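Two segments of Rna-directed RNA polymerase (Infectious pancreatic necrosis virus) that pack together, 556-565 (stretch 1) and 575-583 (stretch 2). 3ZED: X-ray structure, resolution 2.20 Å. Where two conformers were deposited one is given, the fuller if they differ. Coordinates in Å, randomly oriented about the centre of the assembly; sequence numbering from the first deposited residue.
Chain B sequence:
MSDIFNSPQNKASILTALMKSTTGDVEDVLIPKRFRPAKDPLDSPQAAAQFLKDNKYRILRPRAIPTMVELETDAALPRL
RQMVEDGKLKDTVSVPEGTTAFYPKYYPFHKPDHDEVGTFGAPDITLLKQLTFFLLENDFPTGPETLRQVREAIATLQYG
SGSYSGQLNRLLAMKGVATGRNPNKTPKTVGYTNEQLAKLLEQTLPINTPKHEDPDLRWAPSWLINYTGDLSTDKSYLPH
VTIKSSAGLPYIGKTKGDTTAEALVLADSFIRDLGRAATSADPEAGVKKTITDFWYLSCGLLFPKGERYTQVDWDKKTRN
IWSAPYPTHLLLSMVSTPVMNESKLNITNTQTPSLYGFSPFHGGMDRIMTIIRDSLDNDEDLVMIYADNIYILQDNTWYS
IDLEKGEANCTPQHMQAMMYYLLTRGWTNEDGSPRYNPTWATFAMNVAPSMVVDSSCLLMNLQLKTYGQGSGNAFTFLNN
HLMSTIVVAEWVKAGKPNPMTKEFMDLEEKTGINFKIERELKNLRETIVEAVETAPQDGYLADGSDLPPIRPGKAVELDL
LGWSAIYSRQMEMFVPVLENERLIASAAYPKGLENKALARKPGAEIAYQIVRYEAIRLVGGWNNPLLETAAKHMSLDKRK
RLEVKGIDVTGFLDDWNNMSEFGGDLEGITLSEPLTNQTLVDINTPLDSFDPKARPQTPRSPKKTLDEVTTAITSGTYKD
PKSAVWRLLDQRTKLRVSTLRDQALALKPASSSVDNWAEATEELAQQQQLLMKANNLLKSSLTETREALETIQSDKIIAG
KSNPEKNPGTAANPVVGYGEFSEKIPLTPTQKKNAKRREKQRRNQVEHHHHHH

Stretch 1, residues 556-565: VELDLLGWSA
Stretch 2 (575-583) VPVLENERL

Stretch 1 folds back on itself as a β-hairpin. Strands 556-560 and 563-565 are joined by a type I' turn from Leu-560 to Trp-563, in which Leu-561 (phi/psi 54/37°) and Gly-562 (89/7°) both have positive phi. Leu-560 N donates to Trp-563 O (2.9 Å) and Trp-563 N to Leu-560 O (3.0 Å); farther along, Val-556 N bonds Ala-565 O (2.8 Å) and Ala-565 N bonds Val-556 O (2.9 Å).

Strand 575-578 of stretch 2 adds antiparallel to strand 563-565, with an angle of 135° between their directions. Trp-563 faces Leu-578 (CA-CA 4.7 Å), Ser-564 faces Val-577 (CA-CA 5.2 Å) and Ala-565 faces Pro-576. Ser-564 and Val-577 form the hydrogen-bonded pair: Ser-564 N donates to Val-577 O (2.8 Å), and Val-577 N to Ser-564 O (2.9 Å). Pro-576, lacking an amide hydrogen, occupies a non-hydrogen-bonded position, and its CA instead makes a CA-H...O contact with Ser-564 O (3.3 Å). The ladder ends with a nearly linear bond from Glu-579 N to Gly-562 O (2.9 Å, 171°). A CB on Gly-562 would lie 2.9 Å from Arg-582 NH1 and be jammed against the preceding carbonyl.

Glu-579, the N-cap residue of the following helix, has an off-rotamer chi1 (-147°), with chi2 at 69° (p), that brings its carboxylate back to the hairpin. Ser-564 (chi1 m) donates through OG to Glu-579 OE1 in a very short bond of 2.5 Å. Glu-579 OE1 also lies 3.2 Å from Asp-559 N. Like charges crowd here: Glu-557 OE1 is 3.8 Å from Glu-579 OE2, and Asp-559 OD1 is 3.8 Å from Glu-579 OE1. One water links this cluster to the helix start, donating to Glu-557 OE1 and Ser-564 OG (both 2.9 Å) and accepting from Asn-580 N (3.0 Å).

Arg-582, its CA-to-CB bond directed toward stretch 1, extends with chi1 m and chi2 and chi3 t, placing a guanidinium face over Gly-562 CA, 3.6 Å from Arg-582 NE. The salt bridge is long, 4.0 Å from Arg-582 NE to Asp-559 OD1 (Asp-559 chi1 t), and purely electrostatic because the oxygen lies well out of the guanidinium plane. A second water supplies the directional link, accepting from Arg-582 NE (2.5 Å) and donating to Asp-559 OD1 (2.7 Å).

Apolar packing centers on Trp-563 (chi1 m, chi2 96°). Leu-578 (chi1 t, chi2 p) sets CD1 over the indole face, 4.1 Å from the six-membered-ring centroid, a CH-pi contact, while Pro-576 CB packs 4.0 Å from Trp-563 CE3.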

# COMPACT_ATOMS: atom_id res chain seq x y z
N VAL B 556 -18.13 -18.99 4.84
CA VAL B 556 -18.13 -18.57 3.44
C VAL B 556 -16.71 -18.05 3.26
O VAL B 556 -16.39 -16.97 3.76
CB VAL B 556 -19.25 -17.56 3.07
CG1 VAL B 556 -19.27 -17.31 1.56
CG2 VAL B 556 -20.62 -18.05 3.54
N GLU B 557 -15.82 -18.87 2.69
CA GLU B 557 -14.38 -18.58 2.61
C GLU B 557 -14.03 -17.66 1.44
O GLU B 557 -13.31 -18.03 0.52
CB GLU B 557 -13.56 -19.88 2.58
CG GLU B 557 -13.80 -20.76 3.80
CD GLU B 557 -12.70 -21.79 3.99
OE1 GLU B 557 -11.66 -21.45 4.61
OE2 GLU B 557 -12.85 -22.91 3.45
N LEU B 558 -14.53 -16.41 1.51
CA LEU B 558 -14.35 -15.41 0.49
C LEU B 558 -12.90 -14.99 0.34
O LEU B 558 -12.50 -14.59 -0.76
CB LEU B 558 -15.18 -14.17 0.82
CG LEU B 558 -16.69 -14.30 0.93
CD1 LEU B 558 -17.29 -12.98 1.40
CD2 LEU B 558 -17.31 -14.76 -0.41
N ASP B 559 -12.13 -15.04 1.46
CA ASP B 559 -10.77 -14.52 1.58
C ASP B 559 -10.79 -13.05 1.10
O ASP B 559 -9.91 -12.61 0.36
CB ASP B 559 -9.72 -15.39 0.86
CG ASP B 559 -8.27 -15.01 1.17
OD1 ASP B 559 -8.02 -14.46 2.26
OD2 ASP B 559 -7.41 -15.19 0.28
N LEU B 560 -11.85 -12.32 1.49
CA LEU B 560 -12.03 -10.92 1.13
C LEU B 560 -11.06 -10.12 1.96
O LEU B 560 -11.30 -9.90 3.14
CB LEU B 560 -13.49 -10.50 1.38
CG LEU B 560 -13.86 -9.06 0.96
CD1 LEU B 560 -14.02 -8.95 -0.55
CD2 LEU B 560 -15.13 -8.64 1.63
N LEU B 561 -9.92 -9.75 1.35
CA LEU B 561 -8.83 -9.03 2.03
C LEU B 561 -8.40 -9.79 3.31
O LEU B 561 -8.08 -9.18 4.33
CB LEU B 561 -9.20 -7.55 2.33
CG LEU B 561 -9.79 -6.73 1.16
CD1 LEU B 561 -10.05 -5.30 1.57
CD2 LEU B 561 -8.88 -6.76 -0.05
N GLY B 562 -8.41 -11.13 3.22
CA GLY B 562 -8.02 -12.03 4.31
C GLY B 562 -9.12 -12.45 5.26
O GLY B 562 -8.84 -13.11 6.26
N TRP B 563 -10.38 -12.12 4.96
CA TRP B 563 -11.49 -12.46 5.85
C TRP B 563 -12.50 -13.43 5.22
O TRP B 563 -12.83 -13.32 4.04
CB TRP B 563 -12.26 -11.19 6.28
CG TRP B 563 -11.39 -10.14 6.91
CD1 TRP B 563 -10.84 -9.06 6.29
CD2 TRP B 563 -10.91 -10.13 8.26
NE1 TRP B 563 -10.06 -8.35 7.18
CE2 TRP B 563 -10.06 -9.00 8.39
CE3 TRP B 563 -11.12 -10.96 9.38
CZ2 TRP B 563 -9.44 -8.67 9.60
CZ3 TRP B 563 -10.51 -10.63 10.58
CH2 TRP B 563 -9.67 -9.50 10.68
N SER B 564 -13.01 -14.34 6.05
CA SER B 564 -14.11 -15.27 5.76
C SER B 564 -15.35 -14.76 6.48
O SER B 564 -15.23 -13.92 7.40
CB SER B 564 -13.79 -16.69 6.22
OG SER B 564 -12.68 -17.23 5.53
N ALA B 565 -16.53 -15.25 6.09
CA ALA B 565 -17.80 -14.84 6.70
C ALA B 565 -18.43 -16.03 7.42
O ALA B 565 -18.48 -17.14 6.88
CB ALA B 565 -18.73 -14.30 5.64
N VAL B 575 -20.63 -12.22 10.09
CA VAL B 575 -19.55 -11.53 10.79
C VAL B 575 -18.20 -12.02 10.23
O VAL B 575 -18.15 -13.16 9.75
CB VAL B 575 -19.65 -11.70 12.33
CG1 VAL B 575 -20.94 -11.08 12.87
CG2 VAL B 575 -19.54 -13.17 12.75
N PRO B 576 -17.11 -11.23 10.26
CA PRO B 576 -15.86 -11.74 9.73
C PRO B 576 -15.09 -12.61 10.72
O PRO B 576 -15.11 -12.39 11.94
CB PRO B 576 -15.06 -10.47 9.43
CG PRO B 576 -15.53 -9.49 10.46
CD PRO B 576 -16.97 -9.83 10.75
N VAL B 577 -14.36 -13.57 10.17
CA VAL B 577 -13.38 -14.38 10.87
C VAL B 577 -12.14 -14.41 9.96
O VAL B 577 -12.26 -14.57 8.72
CB VAL B 577 -13.82 -15.80 11.34
CG1 VAL B 577 -14.94 -15.73 12.37
CG2 VAL B 577 -14.17 -16.73 10.17
N LEU B 578 -10.97 -14.23 10.57
CA LEU B 578 -9.74 -14.25 9.79
C LEU B 578 -9.62 -15.56 9.05
O LEU B 578 -9.90 -16.60 9.66
CB LEU B 578 -8.52 -14.05 10.73
CG LEU B 578 -7.19 -13.85 10.02
CD1 LEU B 578 -7.18 -12.54 9.20
CD2 LEU B 578 -6.07 -13.84 11.01
N GLU B 579 -9.25 -15.52 7.74
CA GLU B 579 -9.06 -16.72 6.93
C GLU B 579 -8.20 -17.71 7.72
O GLU B 579 -7.19 -17.30 8.30
CB GLU B 579 -8.40 -16.36 5.59
CG GLU B 579 -8.85 -17.25 4.44
CD GLU B 579 -10.29 -17.08 3.98
OE1 GLU B 579 -10.89 -16.02 4.29
OE2 GLU B 579 -10.84 -18.01 3.36
N ASN B 580 -8.63 -18.98 7.80
CA ASN B 580 -7.99 -20.04 8.59
C ASN B 580 -6.45 -20.11 8.47
O ASN B 580 -5.78 -20.14 9.51
CB ASN B 580 -8.59 -21.41 8.29
CG ASN B 580 -8.00 -22.51 9.18
OD1 ASN B 580 -8.07 -22.46 10.40
ND2 ASN B 580 -7.29 -23.45 8.59
N GLU B 581 -5.89 -20.14 7.26
CA GLU B 581 -4.44 -20.24 7.03
C GLU B 581 -3.68 -19.07 7.68
O GLU B 581 -2.63 -19.29 8.28
CB GLU B 581 -4.14 -20.31 5.53
CG GLU B 581 -2.83 -21.00 5.18
CD GLU B 581 -2.62 -21.18 3.68
OE1 GLU B 581 -2.29 -20.18 3.00
OE2 GLU B 581 -2.80 -22.32 3.19
N ARG B 582 -4.21 -17.86 7.58
CA ARG B 582 -3.64 -16.66 8.20
C ARG B 582 -3.73 -16.74 9.73
O ARG B 582 -2.77 -16.40 10.42
CB ARG B 582 -4.38 -15.40 7.73
CG ARG B 582 -4.19 -15.12 6.26
CD ARG B 582 -4.79 -13.77 5.93
NE ARG B 582 -4.83 -13.59 4.48
CZ ARG B 582 -4.50 -12.46 3.86
NH1 ARG B 582 -4.11 -11.40 4.55
NH2 ARG B 582 -4.57 -12.39 2.53
N LEU B 583 -4.87 -17.22 10.26
CA LEU B 583 -5.10 -17.38 11.69
C LEU B 583 -4.08 -18.36 12.28
O LEU B 583 -3.42 -18.02 13.27
CB LEU B 583 -6.54 -17.89 11.94
CG LEU B 583 -7.02 -18.01 13.40
CD1 LEU B 583 -7.23 -16.61 14.03
CD2 LEU B 583 -8.32 -18.79 13.47
O HOH W 1 -11.38 -19.46 6.76
O HOH W 2 -5.80 -15.60 3.26